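Local coordinates for protein DMSP lyase (Ruegeria pomeroyi, PDB 5CU1) that belongs to the cupin clan of beta-barrel proteins and carries an iron(III) ion bound inside its barrel, at residues Asp44-Gln49 against Phe118-Leu123; Gly38-Pro43 against Leu192-Gly197. All coordinates share one frame; numbering follows the deposited sequence.

Overall arrangement
Contact 2 sets the N-terminal part of the chain against a strand of the cupin barrel: the end of helix 34-39 and the loop after it meet strand 189-196. The chain then runs on directly into contact 1, where Asp44-Gln49 pairs with Phe118-Leu123, the segment that leads into strand 124-130. Contact 1 is nested within the loop that contact 2 closes, and their centres are 12 Å apart. They touch through Leu123, whose CB lies 3.5 Å from Trp195 O and whose CD1 lies 3.8 Å from Pro43 CD. Of the two, contact 2 leads to the metal: the Trp195 side chain is about 5 Å from the iron bound by His141, Glu145 and His180.

Contact 1 of 2, residues Asp44-Gln49 against Phe118-Leu123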
# COMPACT_ATOMS: atom_id res chain seq x y z
N ASP A 44 -6.91 11.49 14.66
CA ASP A 44 -5.88 12.12 15.48
C ASP A 44 -5.34 11.60 17.01
O ASP A 44 -4.56 12.20 17.74
CB ASP A 44 -5.84 13.63 15.19
CG ASP A 44 -4.38 14.14 14.86
OD1 ASP A 44 -4.07 14.47 13.71
OD2 ASP A 44 -3.57 14.15 15.80
N SER A 45 -5.56 10.33 17.23
CA SER A 45 -6.57 9.73 17.95
C SER A 45 -6.64 8.34 17.54
O SER A 45 -7.66 7.85 17.30
CB SER A 45 -7.87 10.51 17.85
OG SER A 45 -7.56 11.79 18.13
N LEU A 46 -5.51 7.68 17.58
CA LEU A 46 -5.47 6.27 17.23
C LEU A 46 -4.95 5.35 18.39
O LEU A 46 -3.95 5.54 18.89
CB LEU A 46 -4.62 6.17 16.02
CG LEU A 46 -5.02 7.05 14.90
CD1 LEU A 46 -3.71 7.49 14.50
CD2 LEU A 46 -5.53 6.33 13.75
N THR A 47 -5.70 4.40 18.79
CA THR A 47 -5.34 3.43 19.79
C THR A 47 -4.24 2.50 19.47
O THR A 47 -4.39 1.73 18.59
CB THR A 47 -6.57 2.72 20.24
OG1 THR A 47 -7.39 3.68 20.83
CG2 THR A 47 -6.30 1.60 21.20
N PRO A 48 -3.17 2.40 20.26
CA PRO A 48 -2.03 1.54 19.93
C PRO A 48 -2.24 0.09 20.10
O PRO A 48 -3.05 -0.10 20.88
CB PRO A 48 -0.89 2.10 20.78
CG PRO A 48 -1.22 3.46 20.94
CD PRO A 48 -2.74 3.55 21.02
N GLN A 49 -1.62 -0.85 19.35
CA GLN A 49 -1.87 -2.16 19.38
C GLN A 49 -0.64 -2.78 19.03
O GLN A 49 0.02 -2.34 18.24
CB GLN A 49 -3.10 -2.55 18.63
CG GLN A 49 -3.23 -2.35 17.18
CD GLN A 49 -4.37 -3.04 16.54
OE1 GLN A 49 -5.30 -3.23 17.14
NE2 GLN A 49 -4.26 -3.37 15.32
N PHE A 118 -1.56 0.73 14.93
CA PHE A 118 -2.63 1.60 15.32
C PHE A 118 -3.93 1.13 14.89
O PHE A 118 -4.00 0.57 13.93
CB PHE A 118 -2.37 3.01 14.80
CG PHE A 118 -1.02 3.52 15.18
CD1 PHE A 118 0.03 3.41 14.29
CD2 PHE A 118 -0.76 3.96 16.49
CE1 PHE A 118 1.23 3.85 14.62
CE2 PHE A 118 0.50 4.36 16.80
CZ PHE A 118 1.47 4.27 15.88
N ALA A 119 -4.94 1.33 15.68
CA ALA A 119 -6.22 0.88 15.38
C ALA A 119 -7.17 1.98 15.04
O ALA A 119 -6.93 2.94 15.47
CB ALA A 119 -6.71 0.04 16.47
N SER A 120 -8.21 1.76 14.25
CA SER A 120 -9.21 2.76 13.77
C SER A 120 -10.41 2.15 13.20
O SER A 120 -10.31 1.22 12.58
CB SER A 120 -8.65 3.64 12.79
OG SER A 120 -9.31 4.74 12.74
N ASP A 121 -11.60 2.64 13.46
CA ASP A 121 -12.81 2.32 12.70
C ASP A 121 -13.20 3.18 11.52
O ASP A 121 -14.07 2.88 10.89
CB ASP A 121 -14.01 2.36 13.54
CG ASP A 121 -14.01 1.44 14.67
OD1 ASP A 121 -13.65 0.34 14.45
OD2 ASP A 121 -14.59 1.83 15.74
N SER A 122 -12.42 4.08 11.18
CA SER A 122 -12.76 4.92 10.20
C SER A 122 -11.88 4.81 8.86
O SER A 122 -12.29 4.97 7.89
CB SER A 122 -12.87 6.31 10.87
OG SER A 122 -11.76 7.02 11.18
N LEU A 123 -10.67 4.48 9.00
CA LEU A 123 -9.68 4.25 8.03
C LEU A 123 -8.76 3.02 8.27
O LEU A 123 -8.68 2.58 9.30
CB LEU A 123 -8.94 5.59 7.74
CG LEU A 123 -7.97 6.39 8.54
CD1 LEU A 123 -8.46 6.61 9.94
CD2 LEU A 123 -6.69 5.74 8.67
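Leu46 and Phe118 share one first-torsion setting, CG anti to the carbonyl carbon and beside the backbone N, whereas Gln49 holds CG between its backbone N and carbonyl carbon, at chi1 63°. The three side chains lie on or beside a short antiparallel pairing of 47-48 with 118-119, a two-stranded piece at the surface of the cupin protein, separate from its two larger sheets. The ladder is slight. Pro48 and Phe118 form a non-hydrogen-bonded pair with CA atoms 4.7 Å apart, and one hydrogen bond crosses between the segments, from Ala119 N to Thr47 O at 3.0 Å. It is bent, with 147° at the hydrogen, and its donor stands above the carbonyl plane. The pairing goes on beyond Pro48 with backbone hydrogen bonding of Gln49 with Pro117.

On the side of the ladder carrying Phe118, the apolar contact is made close to the backbones: Leu46 CB approaches Phe118 CB at 4.1 Å. The phenyl ring extends past Pro48, its CD2 4.4 Å from Pro48 CA. Leu23 of helix 17-32 touches both Leu46 and Phe118, so this side of the ladder packs against the N-terminal helix; Leu111 also meets the buried phenyl group. Leu46 CD2 reaches farther along the second segment, to within 4.2 Å of Ser120 OG.

Gln49 approaches differently. CG in the crowded position and an extended chain beyond it bring the amide alongside Phe118 and Ala119. NE2 hydrogen-bonds to Gly116 O, and this bond gives the amide group a fixed point just before the second segment. The other branch of the same amide lies against a methyl group, with Gln49 OE1 3.6 Å from Ala119 CB.

Contact 2 of 2, residues Gly38-Pro43 against Leu192-Gly197; sequences GFVALP and LVLWRG
Arg196 leaves strand 189-196 with CB directed toward helix 34-39, comes in from the CZ end of the Phe39 ring and crosses one face toward the Phe39 backbone. Its CB lies 3.9 Å from Phe39 CE2. Arg196 CG, held between the backbone N and carbonyl carbon (chi1 68°), lies 3.5 Å from Phe39 CZ. From CG the chain is extended to NE. CD sits over the middle of the ring, a CH-pi contact 3.5 Å from the centroid and 14° off the normal. NE passes above Phe39 CE1 and CD1 and forms a salt bridge with Glu144. The guanidinium then stacks off-centre on the ring, planes 18° apart, in a cation-pi contact. At the tip, Arg196 NH1 donates to Phe39 O at 2.9 Å, in the carbonyl plane and on a lone pair, so one residue supplies both ring and acceptor.

Phe39 CG is anti to its backbone N, which sends the ring toward strand 189-196; its CE2 packs 3.6 Å from Leu194 CB. Leu194 CD1 meets Val40 CG1 at 4.2 Å. This is a cupin barrel strand whose outward Leu194 and Arg196 are covered by Phe39 and Val40 at the end of helix 34-39, and whose Trp195, hydrogen-bonded to iron ligand Glu145, faces the metal site.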
# COMPACT_ATOMS: atom_id res chain seq x y z
N GLY A 38 -9.11 15.09 1.62
CA GLY A 38 -10.38 14.82 1.05
C GLY A 38 -11.03 13.49 1.12
O GLY A 38 -12.14 13.44 1.12
N PHE A 39 -10.28 12.44 1.18
CA PHE A 39 -10.77 11.07 1.32
C PHE A 39 -11.26 10.64 2.63
O PHE A 39 -12.09 10.10 2.73
CB PHE A 39 -9.73 10.11 0.73
CG PHE A 39 -10.00 8.66 0.83
CD1 PHE A 39 -10.54 7.99 -0.22
CD2 PHE A 39 -9.61 8.00 1.88
CE1 PHE A 39 -10.68 6.65 -0.20
CE2 PHE A 39 -9.81 6.68 1.96
CZ PHE A 39 -10.30 6.02 0.89
N VAL A 40 -10.63 11.09 3.60
CA VAL A 40 -10.72 10.75 4.97
C VAL A 40 -10.05 11.83 5.91
O VAL A 40 -9.11 12.32 5.72
CB VAL A 40 -10.35 9.26 5.22
CG1 VAL A 40 -8.93 8.87 5.17
CG2 VAL A 40 -11.08 8.78 6.37
N ALA A 41 -10.71 12.13 6.94
CA ALA A 41 -10.22 12.80 8.07
C ALA A 41 -9.51 11.96 8.98
O ALA A 41 -9.89 10.92 9.27
CB ALA A 41 -11.31 13.55 8.79
N LEU A 42 -8.43 12.50 9.40
CA LEU A 42 -7.51 11.91 10.32
C LEU A 42 -8.07 12.15 11.65
O LEU A 42 -8.53 13.23 11.93
CB LEU A 42 -6.14 12.46 10.21
CG LEU A 42 -5.14 11.51 9.68
CD1 LEU A 42 -5.67 10.73 8.50
CD2 LEU A 42 -3.77 12.01 9.48
N PRO A 43 -8.21 10.98 12.43
CA PRO A 43 -8.95 11.18 13.66
C PRO A 43 -8.19 11.67 14.71
O PRO A 43 -8.82 12.18 15.56
CB PRO A 43 -9.39 9.80 14.10
CG PRO A 43 -8.87 8.85 13.19
CD PRO A 43 -7.95 9.46 12.31
N LEU A 192 1.23 4.89 -0.77
CA LEU A 192 0.35 4.90 0.38
C LEU A 192 -1.02 4.52 -0.14
O LEU A 192 -1.45 5.03 -1.17
CB LEU A 192 0.31 6.27 1.04
CG LEU A 192 -0.80 6.50 2.07
CD1 LEU A 192 -0.50 5.72 3.35
CD2 LEU A 192 -1.00 7.99 2.35
N VAL A 193 -1.68 3.60 0.57
CA VAL A 193 -3.03 3.16 0.25
C VAL A 193 -3.96 3.38 1.43
O VAL A 193 -3.72 2.83 2.49
CB VAL A 193 -3.05 1.68 -0.12
CG1 VAL A 193 -4.41 1.29 -0.71
CG2 VAL A 193 -1.92 1.37 -1.08
N LEU A 194 -5.01 4.18 1.25
CA LEU A 194 -6.01 4.44 2.28
C LEU A 194 -7.31 3.71 2.00
O LEU A 194 -7.73 3.63 0.86
CB LEU A 194 -6.30 5.93 2.41
CG LEU A 194 -5.08 6.79 2.78
CD1 LEU A 194 -5.47 8.23 2.96
CD2 LEU A 194 -4.41 6.26 4.04
N TRP A 195 -7.92 3.16 3.05
CA TRP A 195 -9.22 2.49 2.98
C TRP A 195 -10.25 3.20 3.85
O TRP A 195 -9.92 3.75 4.91
CB TRP A 195 -9.14 1.04 3.46
CG TRP A 195 -8.61 0.09 2.47
CD1 TRP A 195 -7.84 0.39 1.40
CD2 TRP A 195 -8.80 -1.33 2.45
NE1 TRP A 195 -7.53 -0.75 0.71
CE2 TRP A 195 -8.11 -1.82 1.33
CE3 TRP A 195 -9.48 -2.22 3.27
CZ2 TRP A 195 -8.10 -3.17 1.01
CZ3 TRP A 195 -9.46 -3.56 2.95
CH2 TRP A 195 -8.78 -4.02 1.83
N ARG A 196 -11.49 3.17 3.40
CA ARG A 196 -12.58 3.71 4.18
C ARG A 196 -13.77 2.83 3.90
O ARG A 196 -13.84 2.21 2.84
CB ARG A 196 -12.84 5.18 3.82
CG ARG A 196 -13.39 5.40 2.42
CD ARG A 196 -13.45 6.88 2.06
NE ARG A 196 -14.36 7.10 0.93
CZ ARG A 196 -14.70 8.29 0.44
NH1 ARG A 196 -14.21 9.41 0.94
NH2 ARG A 196 -15.55 8.35 -0.57
N GLY A 197 -14.69 2.74 4.86
CA GLY A 197 -15.86 1.91 4.72
C GLY A 197 -15.67 0.55 5.36
O GLY A 197 -15.27 0.46 6.50